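Local atomic coordinates of choline binding protein PCPA (Streptococcus pneumoniae, PDB entry 4CP6), a protein that is a pneumococcal surface vaccine antigen of the choline-binding family, presumably held on the cell wall through choline and presenting a leucine-rich-repeat region. Residues N23-K27 and V38-N42; L309-G313 and V333-L337. One frame throughout, in Å; residues are numbered along the deposited sequence.

Contact 1: residues N23-K27 and V38-N42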
loop_
_atom_site.group_PDB
_atom_site.type_symbol
_atom_site.label_atom_id
_atom_site.label_comp_id
_atom_site.label_asym_id
_atom_site.label_seq_id
_atom_site.Cartn_x
_atom_site.Cartn_y
_atom_site.Cartn_z
ATOM N N ASN A 23 -15.522 20.904 28.900
ATOM C CA ASN A 23 -14.119 20.639 28.574
ATOM C C ASN A 23 -13.913 19.990 27.188
ATOM O O ASN A 23 -12.988 19.190 26.979
ATOM C CB ASN A 23 -13.416 19.864 29.689
ATOM C CG ASN A 23 -13.123 20.754 30.876
ATOM O OD1 ASN A 23 -12.128 21.487 30.914
ATOM N ND2 ASN A 23 -14.018 20.771 31.838
ATOM N N ILE A 24 -14.774 20.379 26.238
ATOM C CA ILE A 24 -14.641 20.011 24.828
ATOM C C ILE A 24 -14.673 21.347 24.083
ATOM O O ILE A 24 -15.616 22.137 24.261
ATOM C CB ILE A 24 -15.726 19.027 24.316
ATOM C CG1 ILE A 24 -15.659 17.674 25.076
ATOM C CG2 ILE A 24 -15.587 18.801 22.786
ATOM C CD1 ILE A 24 -16.742 16.615 24.717
ATOM N N LYS A 25 -13.681 21.587 23.221
ATOM C CA LYS A 25 -13.646 22.784 22.398
ATOM C C LYS A 25 -14.286 22.489 21.052
ATOM O O LYS A 25 -14.081 21.397 20.499
ATOM C CB LYS A 25 -12.204 23.257 22.174
ATOM C CG LYS A 25 -11.569 23.803 23.440
ATOM C CD LYS A 25 -10.098 24.145 23.222
ATOM C CE LYS A 25 -9.456 24.807 24.427
ATOM N NZ LYS A 25 -9.414 23.889 25.601
ATOM N N TYR A 26 -15.033 23.453 20.527
ATOM C CA TYR A 26 -15.693 23.424 19.228
ATOM C C TYR A 26 -15.310 24.692 18.485
ATOM O O TYR A 26 -15.203 25.760 19.103
ATOM C CB TYR A 26 -17.214 23.391 19.386
ATOM C CG TYR A 26 -17.705 22.211 20.181
ATOM C CD1 TYR A 26 -17.795 22.270 21.570
ATOM C CD2 TYR A 26 -18.121 21.045 19.547
ATOM C CE1 TYR A 26 -18.283 21.198 22.307
ATOM C CE2 TYR A 26 -18.578 19.951 20.278
ATOM C CZ TYR A 26 -18.689 20.043 21.656
ATOM O OH TYR A 26 -19.145 18.958 22.371
ATOM N N LYS A 27 -15.112 24.605 17.165
ATOM C CA LYS A 27 -14.763 25.788 16.401
ATOM C C LYS A 27 -15.836 26.050 15.362
ATOM O O LYS A 27 -16.219 25.137 14.651
ATOM C CB LYS A 27 -13.363 25.609 15.770
ATOM C CG LYS A 27 -12.867 26.802 14.979
ATOM C CD LYS A 27 -11.444 26.588 14.527
ATOM C CE LYS A 27 -10.972 27.732 13.671
ATOM N NZ LYS A 27 -9.495 27.704 13.499
ATOM N N VAL A 38 -20.452 23.676 13.752
ATOM C CA VAL A 38 -19.136 23.613 14.368
ATOM C C VAL A 38 -18.414 22.305 14.042
ATOM O O VAL A 38 -19.051 21.291 13.748
ATOM C CB VAL A 38 -19.182 23.743 15.933
ATOM C CG1 VAL A 38 -19.549 25.150 16.386
ATOM C CG2 VAL A 38 -20.094 22.702 16.586
ATOM N N GLN A 39 -17.084 22.332 14.140
ATOM C CA GLN A 39 -16.272 21.134 14.205
ATOM C C GLN A 39 -16.032 20.876 15.696
ATOM O O GLN A 39 -15.925 21.828 16.502
ATOM C CB GLN A 39 -14.921 21.268 13.479
ATOM C CG GLN A 39 -14.013 22.359 14.062
ATOM C CD GLN A 39 -12.746 22.497 13.260
ATOM O OE1 GLN A 39 -12.761 22.491 12.029
ATOM N NE2 GLN A 39 -11.632 22.661 13.955
ATOM N N VAL A 40 -15.971 19.595 16.088
ATOM C CA VAL A 40 -15.609 19.181 17.436
ATOM C C VAL A 40 -14.089 19.078 17.451
ATOM O O VAL A 40 -13.502 18.359 16.628
ATOM C CB VAL A 40 -16.347 17.916 17.957
ATOM C CG1 VAL A 40 -16.228 16.736 16.983
ATOM C CG2 VAL A 40 -15.870 17.524 19.352
ATOM N N GLY A 41 -13.470 19.875 18.312
ATOM C CA GLY A 41 -12.024 19.979 18.454
ATOM C C GLY A 41 -11.555 21.282 17.834
ATOM O O GLY A 41 -12.158 21.773 16.871
ATOM N N ASN A 42 -10.466 21.868 18.390
ATOM C CA ASN A 42 -9.934 23.120 17.834
ATOM C C ASN A 42 -9.077 22.901 16.583
ATOM O O ASN A 42 -8.656 23.878 15.966
ATOM C CB ASN A 42 -9.134 23.899 18.926
ATOM C CG ASN A 42 -7.921 23.155 19.453
ATOM O OD1 ASN A 42 -7.478 22.135 18.902
ATOM N ND2 ASN A 42 -7.338 23.644 20.539
HETATM O O HOH W 1 -7.970 26.537 16.401
#
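The chain enters this antiparallel pairing after N23, which makes no contact with V38-N42. I24 follows with CG2 3.7 Å from V40 CG2, the first apolar touch between the segments. At K25 the backbone takes over: G41 N donates to K25 O (2.7 Å, 145° at the hydrogen), while the K25 amine turns away to Q20. G41 has phi/psi of 106/149, where a CB would jam against the preceding carbonyl, so glycine suits the site. Y26 and V40 form a non-hydrogen-bonded pair with CA atoms 4.6 Å apart; in it Y26 CA lies 3.2 Å from Q39 O, a CA-H...O contact. The Y26 ring packs its CD2 on V38 CG2 (3.9 Å) and its CE2 on V40 CG2 (3.8 Å). K27 and Q39 close a hydrogen-bonded pair through K27 N to Q39 O and Q39 N to K27 O, both 3.0 Å. Their side chains share the other face, with K27 CB 3.7 Å from Q39 CG. The short strand axes approach to 4.6 Å at 146°, well short of exactly antiparallel. These segments are the open ends of the β-hairpin 24-32/35-40. Strand 18-21 flanks its first arm, and strand 69-76 pairs in parallel with the second; its V73 touches V38 and V40 there and also Y26 of the first arm.

Contact 2: residues L309-G313 and V333-L337; sequences LAFYG and VMNGL
Two short parallel β-strands, 311-312 and 334-335, pair edge to edge on successive coils of the BspA-type leucine-rich repeat solenoid. Bridges pair F311 with M334 (CA-CA 4.8 Å) and Y312 with N335 (4.9 Å). The backbone ladder alternates direction: F311 N to V333 O (3.2 Å), N335 N to F311 O (2.9 Å), G313 N to N335 O (3.2 Å). Each strand is followed by a glycine of positive phi, G313 (71/25) and G336 (69/68), a backbone value that favours glycine; a weak bond, G313 N to G336 O (2.9 Å, 120°), also joins them. F311 and M334, both chi1 m, lie on one face, with F311 CB 4.1 Å from M334 CG; both reach L320 of strand 319-322, in the solenoid interior. L337 CD2 approaches F311 CB at 4.3 Å. On the other face stand Y312 and N335, both chi1 t, and N335 ND2 is hydrogen-bonded to S358 OG on the next coil. L309 CD2 lies 4.0 Å from N335 CB, and Y312 CE1 comes within 3.5 Å of N335 OD1.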
loop_
_atom_site.group_PDB
_atom_site.type_symbol
_atom_site.label_atom_id
_atom_site.label_comp_id
_atom_site.label_asym_id
_atom_site.label_seq_id
_atom_site.Cartn_x
_atom_site.Cartn_y
_atom_site.Cartn_z
ATOM N N LEU A 309 13.140 -2.039 -7.195
ATOM C CA LEU A 309 12.960 -3.042 -6.155
ATOM C C LEU A 309 11.830 -4.002 -6.468
ATOM O O LEU A 309 11.199 -4.532 -5.555
ATOM C CB LEU A 309 12.845 -2.407 -4.750
ATOM C CG LEU A 309 14.161 -1.749 -4.273
ATOM C CD1 LEU A 309 13.900 -0.729 -3.159
ATOM C CD2 LEU A 309 15.143 -2.814 -3.817
ATOM N N ALA A 310 11.657 -4.339 -7.750
ATOM C CA ALA A 310 10.629 -5.330 -8.095
ATOM C C ALA A 310 11.017 -6.716 -7.526
ATOM O O ALA A 310 10.148 -7.466 -7.092
ATOM C CB ALA A 310 10.483 -5.426 -9.615
ATOM N N PHE A 311 12.316 -7.050 -7.559
ATOM C CA PHE A 311 12.865 -8.293 -7.027
ATOM C C PHE A 311 13.678 -7.905 -5.811
ATOM O O PHE A 311 14.813 -7.440 -5.940
ATOM C CB PHE A 311 13.726 -9.003 -8.083
ATOM C CG PHE A 311 12.905 -9.445 -9.271
ATOM C CD1 PHE A 311 12.101 -10.575 -9.195
ATOM C CD2 PHE A 311 12.952 -8.746 -10.459
ATOM C CE1 PHE A 311 11.359 -11.000 -10.301
ATOM C CE2 PHE A 311 12.188 -9.163 -11.563
ATOM C CZ PHE A 311 11.419 -10.296 -11.472
ATOM N N TYR A 312 13.088 -8.049 -4.633
ATOM C CA TYR A 312 13.696 -7.569 -3.394
ATOM C C TYR A 312 13.301 -8.484 -2.275
ATOM O O TYR A 312 12.126 -8.612 -1.968
ATOM C CB TYR A 312 13.135 -6.165 -3.131
ATOM C CG TYR A 312 13.589 -5.450 -1.881
ATOM C CD1 TYR A 312 14.898 -5.567 -1.419
ATOM C CD2 TYR A 312 12.741 -4.563 -1.219
ATOM C CE1 TYR A 312 15.355 -4.810 -0.342
ATOM C CE2 TYR A 312 13.180 -3.818 -0.125
ATOM C CZ TYR A 312 14.487 -3.952 0.313
ATOM O OH TYR A 312 14.943 -3.204 1.389
ATOM N N GLY A 313 14.272 -9.135 -1.663
ATOM C CA GLY A 313 13.969 -10.019 -0.539
ATOM C C GLY A 313 13.255 -11.297 -0.931
ATOM O O GLY A 313 12.537 -11.894 -0.108
ATOM N N VAL A 333 16.810 -2.665 -9.116
ATOM C CA VAL A 333 15.785 -3.554 -9.620
ATOM C C VAL A 333 15.880 -4.948 -8.990
ATOM O O VAL A 333 14.841 -5.597 -8.809
ATOM C CB VAL A 333 15.775 -3.578 -11.156
ATOM C CG1 VAL A 333 17.098 -4.108 -11.714
ATOM C CG2 VAL A 333 14.602 -4.402 -11.667
ATOM N N MET A 334 17.120 -5.423 -8.681
ATOM C CA MET A 334 17.322 -6.742 -8.057
ATOM C C MET A 334 18.188 -6.562 -6.828
ATOM O O MET A 334 19.370 -6.176 -6.934
ATOM C CB MET A 334 17.997 -7.722 -9.023
ATOM C CG MET A 334 17.123 -8.090 -10.228
ATOM S SD MET A 334 18.062 -8.994 -11.498
ATOM C CE MET A 334 19.044 -7.641 -12.209
ATOM N N ASN A 335 17.643 -6.864 -5.666
ATOM C CA ASN A 335 18.434 -6.706 -4.448
ATOM C C ASN A 335 17.986 -7.754 -3.426
ATOM O O ASN A 335 16.783 -7.901 -3.169
ATOM C CB ASN A 335 18.295 -5.280 -3.858
ATOM C CG ASN A 335 19.009 -5.097 -2.526
ATOM O OD1 ASN A 335 18.545 -5.578 -1.486
ATOM N ND2 ASN A 335 20.171 -4.443 -2.521
ATOM N N GLY A 336 18.938 -8.411 -2.780
ATOM C CA GLY A 336 18.623 -9.317 -1.671
ATOM C C GLY A 336 17.905 -10.570 -2.120
ATOM O O GLY A 336 16.704 -10.764 -1.836
ATOM N N LEU A 337 18.636 -11.400 -2.862
ATOM C CA LEU A 337 18.138 -12.642 -3.489
ATOM C C LEU A 337 19.088 -13.770 -3.080
ATOM O O LEU A 337 19.961 -14.166 -3.846
ATOM C CB LEU A 337 18.083 -12.460 -5.012
ATOM C CG LEU A 337 17.284 -11.196 -5.482
ATOM C CD1 LEU A 337 17.473 -10.901 -6.921
ATOM C CD2 LEU A 337 15.800 -11.289 -5.110
#

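Overall arrangement
Contact 1 closes before contact 2 opens, and the two lie on opposite sides of the chain's centre, 49 Å apart between centres and about 38 Å between nearest atoms. They share no sheet. Residues 23-27 and 38-42 belong to an N-terminal hairpin whose sheet runs on through strand 69-76 to 106-107 and then, in parallel, to 200-201, so the hairpin is continuous with the first repeats. Residues 309-313 and 333-337 sit in the later repeats, in a parallel sheet of strands 311-312, 334-335 and 357-358. The pairing thus changes from antiparallel, between arms close in sequence, to parallel, between coils, consistent with an elongated solenoid bearing a hairpin at its N-terminal end.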